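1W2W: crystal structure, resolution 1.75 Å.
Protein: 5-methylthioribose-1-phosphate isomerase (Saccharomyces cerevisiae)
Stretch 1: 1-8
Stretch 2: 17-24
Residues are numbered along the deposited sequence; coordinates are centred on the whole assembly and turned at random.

Stretch 1 1-8: MSLEAIVF
Stretch 2 17-24: SVKVLDQL

The first stretch opens with a type I beta turn from M1 to E4, S2 and L3 at its corners with phi/psi of -61/-20° and -108/2°; a weak bond from E4 N to M1 O (3.4 Å) closes it. E4 (-87/110°) and A5 (-64/-35°) lead into a strand at I6, V7 and F8, with phi/psi of -131/123°, -107/109° and -114/105°. Residues 17-21 form the partner strand, extended throughout, from S17 (-120/148°) to L21 (-70/138°). The two strands run antiparallel, their N-to-C directions 166° apart and their axes 4.8 Å apart at closest approach.

The register pairs I6 with V20 (CA to CA 4.5 Å), V7 with K19 (5.3 Å) and F8 with V18 (4.7 Å). V7 and K19 are the hydrogen-bonded pair: V7 N donates to K19 O at 2.8 Å, and K19 N to V7 O at 3.0 Å. Beyond the bridged residues, L21 N donates to A5 O at 2.9 Å. The non-hydrogen-bonded pairs lie closer, and CA-H...O contacts supplement the ladder: V20 CA to A5 O, 3.3 Å; V18 CA to V7 O, 3.4 Å; F8 CA to S17 O, 3.6 Å.

Side chains alternate between the faces. I6, F8, V18 and V20 share one. I6 (m, t) brings CG1 to 3.8 Å from V20 CG1, while its CG2 lies 4.4 Å from V18 CG1; F8 (chi1 t, chi2 34°) places CD1 4.0 Å from V18 CG2. Branched aliphatic residues suit these extended positions, and I6, V18 and V20 are buried. V18 is t and V20 m.

V7 (t) and K19 (p, then t throughout) occupy the other face, where V7 CB meets K19 CG at 3.9 Å. The lysine's methylenes can cover the valine while its amine extends into solvent, which fits an exposed site.

L21 (m, t) points toward the first stretch, its CD1 3.6 Å from S2 O and 3.5 Å from E4 O, so a buried apolar side chain packs against the backbone of the turn. A5 is buried too; its small CB lies 3.7 Å from Q23 NE2. Q23 (m, t, chi3 47°) starts sideways, but its amide end comes nearer, and a water accepts from NE2 (3.0 Å) while donating to A5 O and L21 O, both at 2.8 Å. A second water donates to V7 O (3.0 Å) and hydrogen-bonds S17 OG (2.9 Å), S17 being p and exposed. Together the stretches bury 479 Å², counting both sides.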

# COMPACT_ATOMS: atom_id res chain seq x y z
N MSE A 1 5.79 -26.46 14.15
CA MSE A 1 5.43 -25.99 12.79
C MSE A 1 4.99 -24.52 12.77
O MSE A 1 3.83 -24.18 13.03
CB MSE A 1 4.36 -26.88 12.15
CG MSE A 1 4.69 -27.31 10.72
SE MSE A 1 5.22 -25.84 9.51
CE MSE A 1 6.28 -26.92 8.18
N SER A 2 5.95 -23.65 12.46
CA SER A 2 5.75 -22.21 12.52
C SER A 2 4.65 -21.72 11.59
O SER A 2 4.12 -20.62 11.80
CB SER A 2 7.07 -21.49 12.23
OG SER A 2 8.15 -22.08 12.92
N LEU A 3 4.29 -22.51 10.58
CA LEU A 3 3.44 -22.03 9.49
C LEU A 3 2.02 -22.59 9.53
O LEU A 3 1.22 -22.29 8.64
CB LEU A 3 4.07 -22.35 8.13
CG LEU A 3 5.39 -21.68 7.76
CD1 LEU A 3 5.63 -21.80 6.27
CD2 LEU A 3 5.42 -20.22 8.19
N GLU A 4 1.72 -23.39 10.54
CA GLU A 4 0.45 -24.10 10.61
C GLU A 4 -0.60 -23.19 11.27
O GLU A 4 -0.52 -22.92 12.47
CB GLU A 4 0.61 -25.43 11.36
CG GLU A 4 -0.69 -26.22 11.51
CD GLU A 4 -0.51 -27.69 11.86
OE1 GLU A 4 0.43 -28.06 12.62
OE2 GLU A 4 -1.33 -28.51 11.38
N ALA A 5 -1.57 -22.72 10.50
CA ALA A 5 -2.59 -21.81 11.03
C ALA A 5 -3.45 -22.49 12.08
O ALA A 5 -3.86 -21.87 13.05
CB ALA A 5 -3.48 -21.28 9.91
N ILE A 6 -3.70 -23.78 11.88
CA ILE A 6 -4.65 -24.50 12.72
C ILE A 6 -4.00 -25.79 13.19
O ILE A 6 -3.56 -26.59 12.37
CB ILE A 6 -5.95 -24.79 11.92
CG1 ILE A 6 -6.64 -23.47 11.56
CG2 ILE A 6 -6.90 -25.70 12.72
CD1 ILE A 6 -7.65 -23.61 10.43
N VAL A 7 -3.93 -25.97 14.50
CA VAL A 7 -3.33 -27.19 15.03
C VAL A 7 -4.45 -28.05 15.59
O VAL A 7 -5.04 -27.73 16.63
CB VAL A 7 -2.28 -26.89 16.10
CG1 VAL A 7 -1.65 -28.20 16.61
CG2 VAL A 7 -1.18 -25.98 15.52
N PHE A 8 -4.71 -29.14 14.87
CA PHE A 8 -5.84 -30.04 15.11
C PHE A 8 -5.29 -31.39 15.56
O PHE A 8 -4.76 -32.14 14.75
CB PHE A 8 -6.63 -30.19 13.80
CG PHE A 8 -7.71 -31.23 13.85
CD1 PHE A 8 -8.42 -31.46 15.02
CD2 PHE A 8 -8.03 -31.97 12.72
CE1 PHE A 8 -9.42 -32.42 15.06
CE2 PHE A 8 -9.03 -32.93 12.75
CZ PHE A 8 -9.73 -33.16 13.93
N SER A 17 -8.50 -31.82 20.16
CA SER A 17 -8.12 -30.48 20.58
C SER A 17 -7.80 -29.63 19.35
O SER A 17 -7.34 -30.13 18.33
CB SER A 17 -6.98 -30.50 21.59
OG SER A 17 -5.78 -30.90 20.96
N VAL A 18 -8.09 -28.34 19.47
CA VAL A 18 -7.90 -27.42 18.37
C VAL A 18 -7.33 -26.14 18.98
O VAL A 18 -7.86 -25.63 19.96
CB VAL A 18 -9.25 -27.13 17.66
CG1 VAL A 18 -9.06 -26.11 16.55
CG2 VAL A 18 -9.86 -28.42 17.12
N LYS A 19 -6.24 -25.63 18.41
CA LYS A 19 -5.77 -24.29 18.76
C LYS A 19 -5.31 -23.61 17.47
O LYS A 19 -4.94 -24.29 16.53
CB LYS A 19 -4.65 -24.35 19.81
CG LYS A 19 -3.33 -24.94 19.32
CD LYS A 19 -2.35 -25.11 20.49
CE LYS A 19 -0.96 -25.49 19.99
NZ LYS A 19 -0.06 -25.83 21.13
N VAL A 20 -5.35 -22.29 17.41
CA VAL A 20 -5.02 -21.60 16.16
C VAL A 20 -4.00 -20.49 16.39
O VAL A 20 -3.96 -19.86 17.46
CB VAL A 20 -6.26 -21.02 15.47
CG1 VAL A 20 -7.26 -22.12 15.11
CG2 VAL A 20 -6.91 -19.94 16.36
N LEU A 21 -3.15 -20.26 15.40
CA LEU A 21 -2.19 -19.17 15.52
C LEU A 21 -2.94 -17.86 15.45
O LEU A 21 -3.84 -17.71 14.63
CB LEU A 21 -1.21 -19.22 14.35
CG LEU A 21 0.05 -20.06 14.48
CD1 LEU A 21 0.88 -19.85 13.23
CD2 LEU A 21 0.83 -19.67 15.74
N ASP A 22 -2.57 -16.90 16.29
CA ASP A 22 -3.15 -15.57 16.16
C ASP A 22 -2.43 -14.82 15.04
O ASP A 22 -1.32 -14.29 15.22
CB ASP A 22 -3.01 -14.80 17.47
CG ASP A 22 -3.78 -13.51 17.46
OD1 ASP A 22 -4.06 -12.99 16.35
OD2 ASP A 22 -4.16 -12.94 18.52
N GLN A 23 -3.05 -14.77 13.87
CA GLN A 23 -2.35 -14.21 12.72
C GLN A 23 -2.25 -12.70 12.75
O GLN A 23 -1.53 -12.12 11.93
CB GLN A 23 -3.00 -14.68 11.42
CG GLN A 23 -2.93 -16.20 11.25
CD GLN A 23 -3.43 -16.64 9.90
OE1 GLN A 23 -3.05 -16.08 8.88
NE2 GLN A 23 -4.30 -17.65 9.88
N LEU A 24 -2.95 -12.07 13.68
CA LEU A 24 -2.79 -10.63 13.87
C LEU A 24 -1.39 -10.32 14.40
O LEU A 24 -0.89 -9.22 14.18
CB LEU A 24 -3.84 -10.07 14.84
CG LEU A 24 -5.33 -10.16 14.49
CD1 LEU A 24 -6.12 -9.71 15.70
CD2 LEU A 24 -5.66 -9.28 13.29
O HOH W 1 -4.68 -19.23 12.41
O HOH W 2 -4.48 -28.81 19.35